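Mucus binding proteinn (Lactobacillus reuteri, PDB 4MT5) probably binds mucins at the bacterial cell surface, this chain being one repeat of the long, cell-wall-anchored adhesin, built from ubiquitin-like beta-grasp domains. Local coordinates at residues M74-A79 with S128-T133; I93-E98 with P148-E153. All blocks are in the same frame, centred on the assembly; numbering follows the deposited sequence.

Strand 104-120 is the common thread: strand 65-77, carrying the first half of interaction 1, pairs with it, and so does strand 85-96, carrying the first half of interaction 2. Both contacts therefore reach the same long mixed sheet, yet their centres lie about 42 Å apart and their nearest atoms about 22 Å apart. Along the chain the segments alternate, 74-79, 93-98, 128-133, 148-153. Interaction 1 sits near the middle of the elongated chain, on the surface; interaction 2 lies far out in the C-terminal half, partly buried. One joins two segments flanking strand 104-120 by a side-chain hydrogen bond, the other packs a loop on strand 85-96, at well-separated levels of one mucus-binding repeat.

Interaction 1: M74-A79 with S128-T133; sequences MTHTDA and SYDPWT
From His76 to Ala79 and from Asp130 to Thr133 the two backbones head almost the same way without pairing directly; Ala79 and Thr133 bring their CA atoms to 7.4 Å. The side chains of His76 and Asp130 bridge the gap. With CG of His76 anti to the backbone N (chi1 177°), the ring extends toward the other segment and NE2 donates to Asp130 OD2 at 2.7 Å. The bond is nearly straight, 171° at the hydrogen, and the oxygen lies practically in the imidazole plane and offers its syn lone pair, although the carboxylate is turned 45° from the ring. The His-carboxylate pair reaches across strand 104-120, which runs between the two segments in the long mixed sheet of the repeat: its Tyr117 is bonded through the backbone to Thr77 and its Gly116 to Asp130, while His76 packs on Thr118. The carboxylate would probably favour a protonated imidazole. Backbone N of Asp78 sits over one face of the His76 ring, toward its rim. Further along, Ala79 CB points at the other segment and meets Thr133 OG1 at 3.7 Å, a hydroxyl that is hydrogen-bonded to Lys114 O.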
loop_
_atom_site.group_PDB
_atom_site.type_symbol
_atom_site.label_atom_id
_atom_site.label_comp_id
_atom_site.label_asym_id
_atom_site.label_seq_id
_atom_site.Cartn_x
_atom_site.Cartn_y
_atom_site.Cartn_z
ATOM N N MET A 74 -2.581 12.270 0.364
ATOM C CA MET A 74 -2.588 10.809 0.335
ATOM C C MET A 74 -2.841 10.275 -1.072
ATOM O O MET A 74 -3.724 10.764 -1.797
ATOM C CB MET A 74 -3.618 10.241 1.315
ATOM C CG MET A 74 -3.357 10.585 2.782
ATOM S SD MET A 74 -1.811 9.934 3.467
ATOM C CE MET A 74 -1.895 10.603 5.131
ATOM N N THR A 75 -2.046 9.286 -1.457
ATOM C CA THR A 75 -2.228 8.614 -2.732
ATOM C C THR A 75 -2.623 7.169 -2.510
ATOM O O THR A 75 -1.893 6.406 -1.879
ATOM C CB THR A 75 -0.952 8.634 -3.571
ATOM O OG1 THR A 75 -0.730 9.956 -4.078
ATOM C CG2 THR A 75 -1.091 7.678 -4.736
ATOM N N HIS A 76 -3.780 6.786 -3.033
ATOM C CA HIS A 76 -4.238 5.409 -2.890
ATOM C C HIS A 76 -3.946 4.525 -4.111
ATOM O O HIS A 76 -4.364 4.811 -5.229
ATOM C CB HIS A 76 -5.724 5.377 -2.566
ATOM C CG HIS A 76 -6.285 3.999 -2.476
ATOM N ND1 HIS A 76 -7.119 3.476 -3.437
ATOM C CD2 HIS A 76 -6.127 3.032 -1.543
ATOM C CE1 HIS A 76 -7.454 2.244 -3.096
ATOM N NE2 HIS A 76 -6.865 1.950 -1.952
ATOM N N THR A 77 -3.202 3.456 -3.892
ATOM C CA THR A 77 -2.973 2.481 -4.931
ATOM C C THR A 77 -3.831 1.284 -4.571
ATOM O O THR A 77 -3.728 0.777 -3.455
ATOM C CB THR A 77 -1.502 2.048 -4.957
ATOM O OG1 THR A 77 -0.663 3.192 -5.174
ATOM C CG2 THR A 77 -1.274 1.047 -6.066
ATOM N N ASP A 78 -4.694 0.826 -5.474
ATOM C CA ASP A 78 -5.509 -0.350 -5.134
ATOM C C ASP A 78 -5.081 -1.631 -5.822
ATOM O O ASP A 78 -4.226 -1.618 -6.704
ATOM C CB ASP A 78 -6.996 -0.102 -5.365
ATOM C CG ASP A 78 -7.274 0.389 -6.743
ATOM O OD1 ASP A 78 -6.908 -0.346 -7.695
ATOM O OD2 ASP A 78 -7.819 1.515 -6.871
ATOM N N ALA A 79 -5.719 -2.721 -5.411
ATOM C CA ALA A 79 -5.287 -4.081 -5.723
ATOM C C ALA A 79 -5.229 -4.420 -7.216
ATOM O O ALA A 79 -4.467 -5.294 -7.623
ATOM C CB ALA A 79 -6.158 -5.063 -4.994
ATOM N N SER A 128 -1.173 2.838 5.462
ATOM C CA SER A 128 -2.113 1.740 5.709
ATOM C C SER A 128 -2.181 0.758 4.546
ATOM O O SER A 128 -1.660 1.040 3.470
ATOM C CB SER A 128 -3.511 2.258 6.039
ATOM O OG SER A 128 -4.131 2.771 4.879
ATOM N N TYR A 129 -2.808 -0.398 4.786
ATOM C CA TYR A 129 -2.997 -1.432 3.771
ATOM C C TYR A 129 -4.459 -1.839 3.738
ATOM O O TYR A 129 -5.111 -1.914 4.780
ATOM C CB TYR A 129 -2.146 -2.662 4.076
ATOM C CG TYR A 129 -0.642 -2.459 3.954
ATOM C CD1 TYR A 129 0.025 -2.694 2.746
ATOM C CD2 TYR A 129 0.113 -2.052 5.043
ATOM C CE1 TYR A 129 1.406 -2.519 2.627
ATOM C CE2 TYR A 129 1.487 -1.868 4.935
ATOM C CZ TYR A 129 2.126 -2.103 3.727
ATOM O OH TYR A 129 3.489 -1.915 3.632
ATOM N N ASP A 130 -4.968 -2.086 2.534
ATOM C CA ASP A 130 -6.327 -2.574 2.335
ATOM C C ASP A 130 -6.343 -4.064 2.598
ATOM O O ASP A 130 -5.294 -4.698 2.648
ATOM C CB ASP A 130 -6.756 -2.307 0.902
ATOM C CG ASP A 130 -6.872 -0.819 0.599
ATOM O OD1 ASP A 130 -7.043 -0.038 1.567
ATOM O OD2 ASP A 130 -6.798 -0.431 -0.596
ATOM N N PRO A 131 -7.529 -4.644 2.771
ATOM C CA PRO A 131 -7.527 -6.094 3.011
ATOM C C PRO A 131 -6.954 -6.896 1.833
ATOM O O PRO A 131 -7.138 -6.503 0.688
ATOM C CB PRO A 131 -9.015 -6.423 3.191
ATOM C CG PRO A 131 -9.687 -5.109 3.490
ATOM C CD PRO A 131 -8.882 -4.062 2.788
ATOM N N TRP A 132 -6.258 -7.992 2.120
ATOM C CA TRP A 132 -5.790 -8.926 1.096
ATOM C C TRP A 132 -6.932 -9.436 0.225
ATOM O O TRP A 132 -8.009 -9.768 0.724
ATOM C CB TRP A 132 -5.143 -10.134 1.766
ATOM C CG TRP A 132 -3.753 -9.915 2.239
ATOM C CD1 TRP A 132 -3.307 -9.937 3.531
ATOM C CD2 TRP A 132 -2.610 -9.657 1.421
ATOM N NE1 TRP A 132 -1.950 -9.701 3.565
ATOM C CE2 TRP A 132 -1.501 -9.522 2.285
ATOM C CE3 TRP A 132 -2.418 -9.512 0.044
ATOM C CZ2 TRP A 132 -0.224 -9.255 1.817
ATOM C CZ3 TRP A 132 -1.148 -9.246 -0.420
ATOM C CH2 TRP A 132 -0.064 -9.126 0.465
ATOM N N THR A 133 -6.697 -9.520 -1.078
ATOM C CA THR A 133 -7.709 -10.041 -1.992
ATOM C C THR A 133 -7.158 -11.164 -2.864
ATOM O O THR A 133 -5.995 -11.127 -3.274
ATOM C CB THR A 133 -8.322 -8.926 -2.906
ATOM O OG1 THR A 133 -7.306 -8.347 -3.738
ATOM C CG2 THR A 133 -8.987 -7.827 -2.080
#

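Interaction 2: I93-E98 with P148-E153; sequences IHYVDE and PSPAVE
Tyr95 and Pro150 meet where a loop of the Muc B2-like half, a beta-grasp unit of the ubiquitin class, passes over strand 85-96. The tight part of the contact is one aromatic ring. Tyr95 is buried and points its side chain at the loop; with CG anti to its own carbonyl carbon (chi1 -57°), the ring stands up from the strand and presents a face to Pro150. Pro150 comes from the opposite direction and sets CD over that face, 4.0 Å from the centroid of the Tyr95 ring and 28° off the normal, a CH-pi contact. The other face is backed by CG2 of Ile93, 3.4 Å from the plane of the Tyr95 ring and displaced toward the rim, so the phenol is held between its own strand and the loop. Ser149 adds its CA at 4.0 Å from Tyr95 CE1, approaching the ring obliquely, while its hydroxyl bonds to His159 O.

Away from the ring the segments part company. Beyond Pro150 the loop runs on through exposed Ala151 and Glu153, and the strand gives way to a loop whose Glu98 is likewise exposed. Val152 packs instead on Gln104 and Tyr180, and the Tyr180 hydroxyl is hydrogen-bonded to Pro150 O, a bond that joins the loop to strand 174-182, the parallel neighbour of strand 85-96. No hydrogen bond joins the two segments: even at the polar end of the phenol, Tyr95 OH stays 4.1 Å from Pro148 O.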
loop_
_atom_site.group_PDB
_atom_site.type_symbol
_atom_site.label_atom_id
_atom_site.label_comp_id
_atom_site.label_asym_id
_atom_site.label_seq_id
_atom_site.Cartn_x
_atom_site.Cartn_y
_atom_site.Cartn_z
ATOM N N ILE A 93 3.000 -30.809 -7.660
ATOM C CA ILE A 93 3.041 -32.243 -7.417
ATOM C C ILE A 93 3.885 -32.927 -8.478
ATOM O O ILE A 93 3.614 -32.791 -9.667
ATOM C CB ILE A 93 1.645 -32.867 -7.451
ATOM C CG1 ILE A 93 0.713 -32.125 -6.505
ATOM C CG2 ILE A 93 1.728 -34.317 -7.018
ATOM C CD1 ILE A 93 1.226 -32.121 -5.079
ATOM N N HIS A 94 4.916 -33.646 -8.042
ATOM C CA HIS A 94 5.708 -34.493 -8.941
ATOM C C HIS A 94 5.247 -35.957 -8.869
ATOM O O HIS A 94 5.044 -36.506 -7.782
ATOM C CB HIS A 94 7.209 -34.402 -8.622
ATOM C CG HIS A 94 7.790 -33.031 -8.798
ATOM N ND1 HIS A 94 7.748 -32.353 -9.998
ATOM C CD2 HIS A 94 8.438 -32.218 -7.927
ATOM C CE1 HIS A 94 8.339 -31.179 -9.855
ATOM N NE2 HIS A 94 8.761 -31.070 -8.607
ATOM N N TYR A 95 5.083 -36.580 -10.029
ATOM C CA TYR A 95 4.719 -37.989 -10.089
ATOM C C TYR A 95 5.856 -38.827 -10.706
ATOM O O TYR A 95 6.100 -38.758 -11.909
ATOM C CB TYR A 95 3.421 -38.168 -10.890
ATOM C CG TYR A 95 2.222 -37.388 -10.371
ATOM C CD1 TYR A 95 1.507 -37.823 -9.260
ATOM C CD2 TYR A 95 1.792 -36.227 -11.010
ATOM C CE1 TYR A 95 0.399 -37.115 -8.792
ATOM C CE2 TYR A 95 0.685 -35.511 -10.550
ATOM C CZ TYR A 95 -0.006 -35.962 -9.442
ATOM O OH TYR A 95 -1.098 -35.256 -8.985
ATOM N N VAL A 96 6.547 -39.622 -9.889
ATOM C CA VAL A 96 7.726 -40.360 -10.359
ATOM C C VAL A 96 7.658 -41.875 -10.150
ATOM O O VAL A 96 6.583 -42.431 -9.939
ATOM C CB VAL A 96 9.013 -39.833 -9.697
ATOM C CG1 VAL A 96 9.245 -38.389 -10.081
ATOM C CG2 VAL A 96 8.931 -39.975 -8.188
ATOM N N ASP A 97 8.819 -42.531 -10.225
ATOM C CA ASP A 97 8.954 -43.963 -9.901
ATOM C C ASP A 97 10.160 -44.263 -8.990
ATOM O O ASP A 97 10.608 -43.401 -8.233
ATOM C CB ASP A 97 8.993 -44.823 -11.173
ATOM C CG ASP A 97 10.185 -44.508 -12.079
ATOM O OD1 ASP A 97 11.280 -44.170 -11.570
ATOM O OD2 ASP A 97 10.025 -44.624 -13.317
ATOM N N GLU A 98 10.690 -45.480 -9.073
ATOM C CA GLU A 98 11.813 -45.888 -8.229
ATOM C C GLU A 98 13.093 -45.173 -8.636
ATOM O O GLU A 98 13.944 -44.855 -7.795
ATOM C CB GLU A 98 12.026 -47.399 -8.320
ATOM C CG GLU A 98 10.751 -48.216 -8.201
ATOM C CD GLU A 98 10.182 -48.217 -6.796
ATOM O OE1 GLU A 98 10.839 -47.684 -5.872
ATOM O OE2 GLU A 98 9.074 -48.764 -6.616
ATOM N N PRO A 148 -6.065 -35.733 -6.215
ATOM C CA PRO A 148 -6.013 -37.181 -6.396
ATOM C C PRO A 148 -4.869 -37.543 -7.330
ATOM O O PRO A 148 -4.782 -36.988 -8.437
ATOM C CB PRO A 148 -7.352 -37.497 -7.079
ATOM C CG PRO A 148 -8.210 -36.301 -6.838
ATOM C CD PRO A 148 -7.263 -35.152 -6.845
ATOM N N SER A 149 -3.998 -38.440 -6.875
ATOM C CA SER A 149 -2.984 -39.034 -7.736
ATOM C C SER A 149 -3.706 -39.794 -8.844
ATOM O O SER A 149 -4.604 -40.589 -8.553
ATOM C CB SER A 149 -2.115 -40.011 -6.939
ATOM O OG SER A 149 -1.634 -39.437 -5.735
ATOM N N PRO A 150 -3.326 -39.559 -10.115
ATOM C CA PRO A 150 -4.015 -40.250 -11.209
ATOM C C PRO A 150 -3.662 -41.748 -11.256
ATOM O O PRO A 150 -2.675 -42.184 -10.654
ATOM C CB PRO A 150 -3.497 -39.539 -12.463
ATOM C CG PRO A 150 -2.699 -38.374 -11.983
ATOM C CD PRO A 150 -2.237 -38.705 -10.611
ATOM N N ALA A 151 -4.474 -42.526 -11.966
ATOM C CA ALA A 151 -4.279 -43.967 -12.054
ATOM C C ALA A 151 -3.347 -44.309 -13.202
ATOM O O ALA A 151 -3.584 -43.920 -14.350
ATOM C CB ALA A 151 -5.614 -44.684 -12.230
ATOM N N VAL A 152 -2.277 -45.028 -12.876
ATOM C CA VAL A 152 -1.385 -45.587 -13.880
ATOM C C VAL A 152 -1.420 -47.100 -13.717
ATOM O O VAL A 152 -0.997 -47.632 -12.688
ATOM C CB VAL A 152 0.061 -45.079 -13.712
ATOM C CG1 VAL A 152 0.884 -45.413 -14.945
ATOM C CG2 VAL A 152 0.068 -43.585 -13.472
ATOM N N GLU A 153 -1.958 -47.792 -14.715
ATOM C CA GLU A 153 -2.038 -49.243 -14.647
ATOM C C GLU A 153 -0.631 -49.796 -14.685
ATOM O O GLU A 153 0.195 -49.368 -15.490
ATOM C CB GLU A 153 -2.868 -49.807 -15.799
ATOM C CG GLU A 153 -2.498 -49.226 -17.153
ATOM C CD GLU A 153 -3.245 -49.883 -18.294
ATOM O OE1 GLU A 153 -3.204 -49.328 -19.416
ATOM O OE2 GLU A 153 -3.865 -50.952 -18.067
#